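PDB 5TZ6: CurJ from Moorea producens 3L, which probably removes water from polyketide intermediates in curacin biosynthesis, probably including a vinylogous dehydration, as the dehydratase domain of a polyketide synthase module. Local coordinates for residues A[87-95]-A[105-113]; A[188-199]-A[220-228]. The protein carries 1 engineered substitution. One frame throughout, in Å; residues are numbered along the deposited sequence.

Contact 1: residues A[87-95]-A[105-113]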
loop_
_atom_site.group_PDB
_atom_site.type_symbol
_atom_site.label_atom_id
_atom_site.label_comp_id
_atom_site.label_asym_id
_atom_site.label_seq_id
_atom_site.Cartn_x
_atom_site.Cartn_y
_atom_site.Cartn_z
ATOM N N GLN A 87 -12.333 -17.896 -11.748
ATOM C CA GLN A 87 -11.728 -18.055 -10.432
ATOM C C GLN A 87 -10.406 -17.305 -10.309
ATOM O O GLN A 87 -9.604 -17.604 -9.421
ATOM C CB GLN A 87 -11.536 -19.541 -10.107
ATOM C CG GLN A 87 -12.805 -20.221 -9.621
ATOM C CD GLN A 87 -12.574 -21.654 -9.185
ATOM O OE1 GLN A 87 -12.227 -21.919 -8.034
ATOM N NE2 GLN A 87 -12.773 -22.590 -10.108
ATOM N N GLY A 88 -10.159 -16.334 -11.196
ATOM C CA GLY A 88 -8.948 -15.543 -11.137
ATOM C C GLY A 88 -9.140 -14.243 -10.375
ATOM O O GLY A 88 -10.257 -13.789 -10.142
ATOM N N VAL A 89 -8.023 -13.638 -9.978
ATOM C CA VAL A 89 -8.048 -12.384 -9.232
ATOM C C VAL A 89 -7.009 -11.448 -9.835
ATOM O O VAL A 89 -5.833 -11.810 -9.949
ATOM C CB VAL A 89 -7.789 -12.590 -7.728
ATOM C CG1 VAL A 89 -6.455 -13.272 -7.501
ATOM C CG2 VAL A 89 -7.847 -11.261 -6.998
ATOM N N ARG A 90 -7.443 -10.255 -10.230
ATOM C CA ARG A 90 -6.568 -9.231 -10.788
ATOM C C ARG A 90 -6.357 -8.126 -9.763
ATOM O O ARG A 90 -7.325 -7.639 -9.168
ATOM C CB ARG A 90 -7.162 -8.646 -12.070
ATOM C CG ARG A 90 -7.282 -9.629 -13.213
ATOM C CD ARG A 90 -5.990 -9.734 -13.998
ATOM N NE ARG A 90 -5.615 -8.452 -14.587
ATOM C CZ ARG A 90 -4.823 -8.323 -15.648
ATOM N NH1 ARG A 90 -4.333 -9.402 -16.242
ATOM N NH2 ARG A 90 -4.528 -7.118 -16.121
ATOM N N THR A 91 -5.097 -7.747 -9.544
ATOM C CA THR A 91 -4.810 -6.566 -8.739
ATOM C C THR A 91 -5.109 -5.304 -9.537
ATOM O O THR A 91 -4.621 -5.132 -10.660
ATOM C CB THR A 91 -3.353 -6.556 -8.272
ATOM O OG1 THR A 91 -3.101 -7.703 -7.452
ATOM C CG2 THR A 91 -3.069 -5.299 -7.457
ATOM N N VAL A 92 -5.896 -4.411 -8.945
ATOM C CA VAL A 92 -6.299 -3.157 -9.565
ATOM C C VAL A 92 -5.813 -2.009 -8.699
ATOM O O VAL A 92 -6.021 -2.012 -7.478
ATOM C CB VAL A 92 -7.823 -3.082 -9.750
ATOM C CG1 VAL A 92 -8.219 -1.726 -10.302
ATOM C CG2 VAL A 92 -8.284 -4.193 -10.670
ATOM N N GLN A 93 -5.171 -1.031 -9.328
ATOM C CA GLN A 93 -4.662 0.142 -8.638
ATOM C C GLN A 93 -5.220 1.400 -9.284
ATOM O O GLN A 93 -5.385 1.465 -10.510
ATOM C CB GLN A 93 -3.141 0.199 -8.658
ATOM C CG GLN A 93 -2.445 -0.905 -7.897
ATOM C CD GLN A 93 -0.940 -0.804 -8.030
ATOM O OE1 GLN A 93 -0.434 -0.236 -8.999
ATOM N NE2 GLN A 93 -0.217 -1.329 -7.047
ATOM N N VAL A 94 -5.551 2.369 -8.434
ATOM C CA VAL A 94 -5.826 3.740 -8.836
ATOM C C VAL A 94 -4.590 4.567 -8.525
ATOM O O VAL A 94 -4.111 4.579 -7.382
ATOM C CB VAL A 94 -7.056 4.301 -8.106
ATOM C CG1 VAL A 94 -7.288 5.752 -8.508
ATOM C CG2 VAL A 94 -8.280 3.453 -8.414
ATOM N N VAL A 95 -4.086 5.273 -9.529
ATOM C CA VAL A 95 -2.880 6.080 -9.403
ATOM C C VAL A 95 -3.275 7.528 -9.634
ATOM O O VAL A 95 -3.797 7.874 -10.705
ATOM C CB VAL A 95 -1.787 5.638 -10.387
ATOM C CG1 VAL A 95 -0.488 6.372 -10.100
ATOM C CG2 VAL A 95 -1.586 4.129 -10.308
ATOM N N PHE A 105 -5.737 10.770 -13.015
ATOM C CA PHE A 105 -5.817 9.411 -12.519
ATOM C C PHE A 105 -5.656 8.421 -13.658
ATOM O O PHE A 105 -6.097 8.663 -14.793
ATOM C CB PHE A 105 -7.154 9.146 -11.776
ATOM C CG PHE A 105 -8.349 9.117 -12.679
ATOM C CD1 PHE A 105 -8.660 7.967 -13.404
ATOM C CD2 PHE A 105 -9.165 10.229 -12.811
ATOM C CE1 PHE A 105 -9.762 7.932 -14.256
ATOM C CE2 PHE A 105 -10.277 10.200 -13.656
ATOM C CZ PHE A 105 -10.571 9.050 -14.381
ATOM N N GLN A 106 -5.027 7.296 -13.319
ATOM C CA GLN A 106 -5.027 6.090 -14.133
ATOM C C GLN A 106 -5.484 4.919 -13.271
ATOM O O GLN A 106 -4.915 4.674 -12.204
ATOM C CB GLN A 106 -3.635 5.801 -14.705
ATOM C CG GLN A 106 -3.184 6.778 -15.767
ATOM C CD GLN A 106 -1.801 6.458 -16.293
ATOM O OE1 GLN A 106 -0.805 6.605 -15.582
ATOM N NE2 GLN A 106 -1.731 6.014 -17.549
ATOM N N VAL A 107 -6.506 4.206 -13.729
ATOM C CA VAL A 107 -6.912 2.930 -13.155
ATOM C C VAL A 107 -6.323 1.822 -14.017
ATOM O O VAL A 107 -6.686 1.689 -15.200
ATOM C CB VAL A 107 -8.442 2.798 -13.076
ATOM C CG1 VAL A 107 -8.811 1.428 -12.533
ATOM C CG2 VAL A 107 -9.045 3.895 -12.211
ATOM N N ILE A 108 -5.438 1.022 -13.405
ATOM C CA ILE A 108 -4.678 -0.034 -14.066
ATOM C C ILE A 108 -4.880 -1.339 -13.302
ATOM O O ILE A 108 -5.389 -1.357 -12.182
ATOM C CB ILE A 108 -3.170 0.285 -14.152
ATOM C CG1 ILE A 108 -2.520 0.161 -12.774
ATOM C CG2 ILE A 108 -2.939 1.677 -14.721
ATOM C CD1 ILE A 108 -1.019 0.318 -12.814
ATOM N N SER A 109 -4.460 -2.444 -13.920
ATOM C CA SER A 109 -4.487 -3.747 -13.264
ATOM C C SER A 109 -3.371 -4.632 -13.804
ATOM O O SER A 109 -2.777 -4.359 -14.852
ATOM C CB SER A 109 -5.835 -4.442 -13.452
ATOM O OG SER A 109 -5.921 -4.971 -14.757
ATOM N N PHE A 110 -3.105 -5.712 -13.070
ATOM C CA PHE A 110 -2.056 -6.669 -13.399
ATOM C C PHE A 110 -2.268 -7.926 -12.567
ATOM O O PHE A 110 -2.998 -7.915 -11.570
ATOM C CB PHE A 110 -0.653 -6.087 -13.156
ATOM C CG PHE A 110 -0.448 -5.518 -11.771
ATOM C CD1 PHE A 110 -0.684 -4.176 -11.517
ATOM C CD2 PHE A 110 -0.009 -6.324 -10.730
ATOM C CE1 PHE A 110 -0.492 -3.645 -10.246
ATOM C CE2 PHE A 110 0.187 -5.800 -9.460
ATOM C CZ PHE A 110 -0.055 -4.459 -9.219
ATOM N N ASP A 111 -1.632 -9.015 -12.994
ATOM C CA ASP A 111 -1.781 -10.309 -12.336
ATOM C C ASP A 111 -0.708 -10.415 -11.258
ATOM O O ASP A 111 0.488 -10.442 -11.565
ATOM C CB ASP A 111 -1.659 -11.441 -13.353
ATOM C CG ASP A 111 -2.286 -12.736 -12.870
ATOM O OD1 ASP A 111 -2.215 -13.024 -11.656
ATOM O OD2 ASP A 111 -2.842 -13.475 -13.711
ATOM N N ASP A 112 -1.138 -10.480 -9.995
ATOM C CA ASP A 112 -0.184 -10.438 -8.889
ATOM C C ASP A 112 0.592 -11.744 -8.775
ATOM O O ASP A 112 1.794 -11.737 -8.486
ATOM C CB ASP A 112 -0.909 -10.117 -7.581
ATOM C CG ASP A 112 -0.075 -9.254 -6.649
ATOM O OD1 ASP A 112 1.169 -9.355 -6.693
ATOM O OD2 ASP A 112 -0.663 -8.462 -5.883
ATOM N N SER A 113 -0.076 -12.875 -8.995
ATOM C CA SER A 113 0.570 -14.182 -8.922
ATOM C C SER A 113 1.417 -14.375 -10.174
ATOM O O SER A 113 0.882 -14.547 -11.274
ATOM C CB SER A 113 -0.472 -15.287 -8.780
ATOM O OG SER A 113 0.121 -16.482 -8.298
#

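Contact 2: residues A[188-199]-A[220-228]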
loop_
_atom_site.group_PDB
_atom_site.type_symbol
_atom_site.label_atom_id
_atom_site.label_comp_id
_atom_site.label_asym_id
_atom_site.label_seq_id
_atom_site.Cartn_x
_atom_site.Cartn_y
_atom_site.Cartn_z
ATOM N N VAL A 188 -39.723 2.103 -17.586
ATOM C CA VAL A 188 -39.147 2.929 -18.645
ATOM C C VAL A 188 -40.251 3.694 -19.360
ATOM O O VAL A 188 -41.250 3.107 -19.788
ATOM C CB VAL A 188 -38.339 2.086 -19.648
ATOM C CG1 VAL A 188 -37.660 2.985 -20.683
ATOM C CG2 VAL A 188 -37.303 1.252 -18.911
ATOM N N TRP A 189 -40.050 5.002 -19.512
ATOM C CA TRP A 189 -40.957 5.873 -20.249
ATOM C C TRP A 189 -40.166 6.590 -21.327
ATOM O O TRP A 189 -39.163 7.249 -21.029
ATOM C CB TRP A 189 -41.625 6.890 -19.325
ATOM C CG TRP A 189 -42.576 6.276 -18.379
ATOM C CD1 TRP A 189 -43.910 6.075 -18.569
ATOM C CD2 TRP A 189 -42.275 5.786 -17.071
ATOM N NE1 TRP A 189 -44.459 5.481 -17.460
ATOM C CE2 TRP A 189 -43.476 5.294 -16.525
ATOM C CE3 TRP A 189 -41.104 5.713 -16.310
ATOM C CZ2 TRP A 189 -43.542 4.735 -15.252
ATOM C CZ3 TRP A 189 -41.170 5.160 -15.046
ATOM C CH2 TRP A 189 -42.382 4.677 -14.528
ATOM N N LEU A 190 -40.609 6.460 -22.568
ATOM C CA LEU A 190 -39.953 7.101 -23.695
ATOM C C LEU A 190 -40.665 8.397 -24.052
ATOM O O LEU A 190 -41.899 8.485 -23.973
ATOM C CB LEU A 190 -39.922 6.185 -24.920
ATOM C CG LEU A 190 -38.814 5.141 -25.020
ATOM C CD1 LEU A 190 -38.995 4.340 -26.294
ATOM C CD2 LEU A 190 -37.441 5.804 -25.003
ATOM N N GLY A 191 -39.870 9.394 -24.438
ATOM C CA GLY A 191 -40.325 10.636 -25.019
ATOM C C GLY A 191 -39.637 10.862 -26.353
ATOM O O GLY A 191 -39.182 9.925 -27.016
ATOM N N GLU A 192 -39.536 12.132 -26.727
ATOM C CA GLU A 192 -38.891 12.496 -27.985
ATOM C C GLU A 192 -37.401 12.706 -27.720
ATOM O O GLU A 192 -36.988 13.733 -27.171
ATOM C CB GLU A 192 -39.545 13.731 -28.588
ATOM C CG GLU A 192 -39.467 13.753 -30.105
ATOM C CD GLU A 192 -39.805 12.402 -30.721
ATOM O OE1 GLU A 192 -38.973 11.475 -30.622
ATOM O OE2 GLU A 192 -40.905 12.263 -31.293
ATOM N N GLY A 193 -36.584 11.732 -28.120
ATOM C CA GLY A 193 -35.156 11.781 -27.857
ATOM C C GLY A 193 -34.781 11.820 -26.390
ATOM O O GLY A 193 -33.664 12.215 -26.055
ATOM N N GLU A 194 -35.687 11.424 -25.501
ATOM C CA GLU A 194 -35.435 11.435 -24.068
ATOM C C GLU A 194 -36.102 10.214 -23.449
ATOM O O GLU A 194 -37.069 9.675 -23.994
ATOM C CB GLU A 194 -35.931 12.740 -23.418
ATOM C CG GLU A 194 -37.434 12.969 -23.522
ATOM C CD GLU A 194 -37.808 14.446 -23.473
ATOM O OE1 GLU A 194 -38.855 14.817 -24.052
ATOM O OE2 GLU A 194 -37.052 15.237 -22.869
ATOM N N VAL A 195 -35.575 9.776 -22.310
ATOM C CA VAL A 195 -36.082 8.594 -21.624
ATOM C C VAL A 195 -35.995 8.817 -20.122
ATOM O O VAL A 195 -35.034 9.414 -19.624
ATOM C CB VAL A 195 -35.309 7.320 -22.027
ATOM C CG1 VAL A 195 -33.879 7.384 -21.519
ATOM C CG2 VAL A 195 -36.011 6.075 -21.491
ATOM N N LEU A 196 -37.000 8.316 -19.405
ATOM C CA LEU A 196 -37.067 8.372 -17.951
ATOM C C LEU A 196 -37.205 6.956 -17.413
ATOM O O LEU A 196 -38.182 6.265 -17.719
ATOM C CB LEU A 196 -38.240 9.237 -17.482
ATOM C CG LEU A 196 -38.576 9.166 -15.989
ATOM C CD1 LEU A 196 -37.586 9.968 -15.169
ATOM C CD2 LEU A 196 -40.002 9.640 -15.725
ATOM N N CYS A 197 -36.213 6.516 -16.648
ATOM C CA CYS A 197 -36.202 5.187 -16.058
ATOM C C CYS A 197 -36.443 5.281 -14.557
ATOM O O CYS A 197 -35.848 6.122 -13.876
ATOM C CB CYS A 197 -34.874 4.480 -16.323
ATOM S SG CYS A 197 -34.535 4.195 -18.064
ATOM N N GLN A 198 -37.332 4.433 -14.057
ATOM C CA GLN A 198 -37.445 4.178 -12.633
ATOM C C GLN A 198 -36.570 2.987 -12.281
ATOM O O GLN A 198 -36.611 1.955 -12.970
ATOM C CB GLN A 198 -38.883 3.892 -12.217
ATOM C CG GLN A 198 -38.999 3.654 -10.726
ATOM C CD GLN A 198 -40.399 3.308 -10.298
ATOM O OE1 GLN A 198 -40.964 2.309 -10.740
ATOM N NE2 GLN A 198 -40.972 4.132 -9.432
ATOM N N MET A 199 -35.811 3.126 -11.192
ATOM C CA MET A 199 -34.830 2.143 -10.763
ATOM C C MET A 199 -35.053 1.752 -9.312
ATOM O O MET A 199 -35.371 2.598 -8.468
ATOM C CB MET A 199 -33.408 2.672 -10.914
ATOM C CG MET A 199 -32.865 2.540 -12.311
ATOM S SD MET A 199 -31.765 3.887 -12.734
ATOM C CE MET A 199 -30.987 3.218 -14.204
ATOM N N SER A 220 -26.318 0.812 -14.689
ATOM C CA SER A 220 -27.716 0.949 -15.084
ATOM C C SER A 220 -27.953 2.306 -15.733
ATOM O O SER A 220 -28.635 2.412 -16.767
ATOM C CB SER A 220 -28.622 0.777 -13.865
ATOM O OG SER A 220 -28.471 -0.510 -13.289
ATOM N N CYS A 221 -27.353 3.353 -15.162
ATOM C CA CYS A 221 -27.483 4.678 -15.753
ATOM C C CYS A 221 -26.997 4.675 -17.194
ATOM O O CYS A 221 -27.672 5.198 -18.087
ATOM C CB CYS A 221 -26.714 5.711 -14.925
ATOM S SG CYS A 221 -27.550 6.185 -13.406
ATOM N N PHE A 222 -25.827 4.080 -17.447
ATOM C CA PHE A 222 -25.387 3.981 -18.838
ATOM C C PHE A 222 -26.322 3.117 -19.684
ATOM O O PHE A 222 -26.462 3.358 -20.889
ATOM C CB PHE A 222 -23.960 3.442 -18.910
ATOM C CG PHE A 222 -22.947 4.316 -18.227
ATOM C CD1 PHE A 222 -23.249 5.632 -17.909
ATOM C CD2 PHE A 222 -21.684 3.830 -17.921
ATOM C CE1 PHE A 222 -22.321 6.440 -17.278
ATOM C CE2 PHE A 222 -20.748 4.631 -17.296
ATOM C CZ PHE A 222 -21.069 5.939 -16.973
ATOM N N GLN A 223 -26.980 2.120 -19.076
ATOM C CA GLN A 223 -27.895 1.256 -19.818
ATOM C C GLN A 223 -29.112 2.020 -20.303
ATOM O O GLN A 223 -29.740 1.621 -21.291
ATOM C CB GLN A 223 -28.368 0.087 -18.958
ATOM C CG GLN A 223 -27.296 -0.835 -18.438
ATOM C CD GLN A 223 -27.848 -1.758 -17.373
ATOM O OE1 GLN A 223 -29.052 -1.994 -17.319
ATOM N NE2 GLN A 223 -26.979 -2.265 -16.507
ATOM N N SER A 224 -29.479 3.100 -19.611
ATOM C CA SER A 224 -30.659 3.845 -20.036
ATOM C C SER A 224 -30.570 4.262 -21.501
ATOM O O SER A 224 -31.593 4.312 -22.191
ATOM C CB SER A 224 -30.860 5.079 -19.154
ATOM O OG SER A 224 -29.746 5.953 -19.227
ATOM N N ILE A 225 -29.365 4.546 -22.007
ATOM C CA ILE A 225 -29.277 5.049 -23.375
ATOM C C ILE A 225 -29.739 3.997 -24.363
ATOM O O ILE A 225 -30.204 4.337 -25.457
ATOM C CB ILE A 225 -27.854 5.519 -23.746
ATOM C CG1 ILE A 225 -27.024 4.347 -24.265
ATOM C CG2 ILE A 225 -27.173 6.219 -22.572
ATOM C CD1 ILE A 225 -26.202 4.699 -25.486
ATOM N N ILE A 226 -29.650 2.720 -23.994
ATOM C CA ILE A 226 -30.088 1.666 -24.896
ATOM C C ILE A 226 -31.538 1.889 -25.294
ATOM O O ILE A 226 -31.957 1.499 -26.391
ATOM C CB ILE A 226 -29.899 0.288 -24.234
ATOM C CG1 ILE A 226 -28.413 -0.057 -24.112
ATOM C CG2 ILE A 226 -30.676 -0.791 -24.996
ATOM C CD1 ILE A 226 -27.665 -0.030 -25.432
ATOM N N ALA A 227 -32.323 2.528 -24.421
ATOM C CA ALA A 227 -33.746 2.721 -24.678
ATOM C C ALA A 227 -34.022 3.725 -25.787
ATOM O O ALA A 227 -35.164 3.806 -26.252
ATOM C CB ALA A 227 -34.458 3.159 -23.396
ATOM N N LEU A 228 -33.018 4.470 -26.235
ATOM C CA LEU A 228 -33.184 5.390 -27.350
ATOM C C LEU A 228 -32.712 4.811 -28.676
ATOM O O LEU A 228 -32.752 5.516 -29.688
ATOM C CB LEU A 228 -32.437 6.696 -27.068
ATOM C CG LEU A 228 -32.687 7.321 -25.699
ATOM C CD1 LEU A 228 -31.734 8.478 -25.469
ATOM C CD2 LEU A 228 -34.131 7.790 -25.578
#

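Contact 1: residues A[87-95]-A[105-113]
The hydroxyl of Ser109 shows how one buried polar atom can tie side chains from different strands together. Its OG accepts a nearly straight bond from Arg90 NH2 (2.9 Å, 168° at the hydrogen), lying in the guanidinium plane, and is also hydrogen-bonded to His134 NE2 on the adjoining strand. Bends at chi2 and chi3 fold the Arg90 chain back over the hairpin, laying one guanidinium face over the Phe110 backbone, with Phe110 CA 3.6 Å above the plane. With an alanine in place of Arg90, Ser109 would probably keep His134 but lose its guanidinium donor, and the backbone at Phe110 and Asp111 its cover.

Six backbone bonds join the antiparallel strands, two at each of the hydrogen-bonded pairs Thr91-Phe110, Gln93-Ile108 and Val95-Gln106. On the face carrying these residues, the Phe110 ring takes a CH-pi contact from Thr91 CB, 4.1 Å from its centroid. The Gln93 amide meets the same ring at its edge, Gln93 CD lying 3.6 Å from Phe110 CE1, with the two planes turned 87° apart. Gln93 OE1 bonds Ser18 OG of the second subunit, while NE2 bonds Glu27 OE1 of its own chain and Gln17 O of the second subunit. On the other face, Val107 CG1 meets Val92 CG1 at 3.9 Å and its CG2 meets Val94 CG2.

That valine face packs on helix 51-65 yet also carries the buried Ser109 hydroxyl, whereas the three bonds on the Gln93 amide are consistent with a place in the dimer interface.

Contact 2: residues A[188-199]-A[220-228]
Leu228 supplies the most prominent bump of the helical segment: its CD2 methyl settles into a shallow hollow formed by Leu190, Val195 and the backbone of Gly193 and Glu194. The floor is the main chain, with Leu228 CD2 3.8 Å from Glu194 C. One wall is Val195 CB, also 3.8 Å from this methyl, and the other is Leu190 CD2. Leu190 reaches beyond Leu228 as well, placing CD2 3.3 Å from Ala227 O.

One residue earlier the relief is lower. Ala227 offers only a methyl, CB, and the valines of both strands close on it: Val195 CG2 at 3.8 Å and, more loosely, Val188 CG1 at 4.2 Å. The Val195 side chain is turned with CG2 anti to the backbone N (chi1 67° for CG1), which sends one methyl to Ala227 and leaves the other beside Ser224 O. Further along, Cys197 SG rests against Ser224 CB at 3.9 Å, while the Ser224 hydroxyl is hydrogen-bonded to Thr263 on the neighbouring strand. Met199 closes the row; its chain bends at chi2 and brings CE against Ser220 CB at 3.4 Å, with Trp184 packing on both residues.

Ser220, Ser224 and Ala227 thus give the helical segment a low relief, met in turn by Met199, Cys197 and Val195, while Leu228 fits over the backbone at the hairpin turn. All the contacts between the segments are van der Waals in kind, and strand and helical segment run in roughly opposite senses. A helix packed against the inner face of a curved antiparallel sheet that wraps round it is characteristic of the hot dog fold, and helix 215-223 is consistent with that central helix.

Overall arrangement
Contacts 1 and 2 lie on opposite sides of the chain's centre, their centres 32 Å apart and their nearest atoms about 11 Å apart, without touching. They belong to different halves of the dehydratase, both related to the hot dog fold: contact 1 pairs two strands of a hairpin, whereas contact 2 packs a helical segment, beginning next to the pocket, on two strands. Contact 2 is the nearer to the ligand: the Ser220 side chain is about 8 Å from the bound hydroxy acid, and the preceding residue, Asp219, lines its pocket. The Val107 side chain of contact 1 is about 13 Å away, beside helix 51-65, whose first residue, Gly51, is also a pocket residue. Contact 1 additionally meets the second subunit, whereas contact 2 stays within one chain.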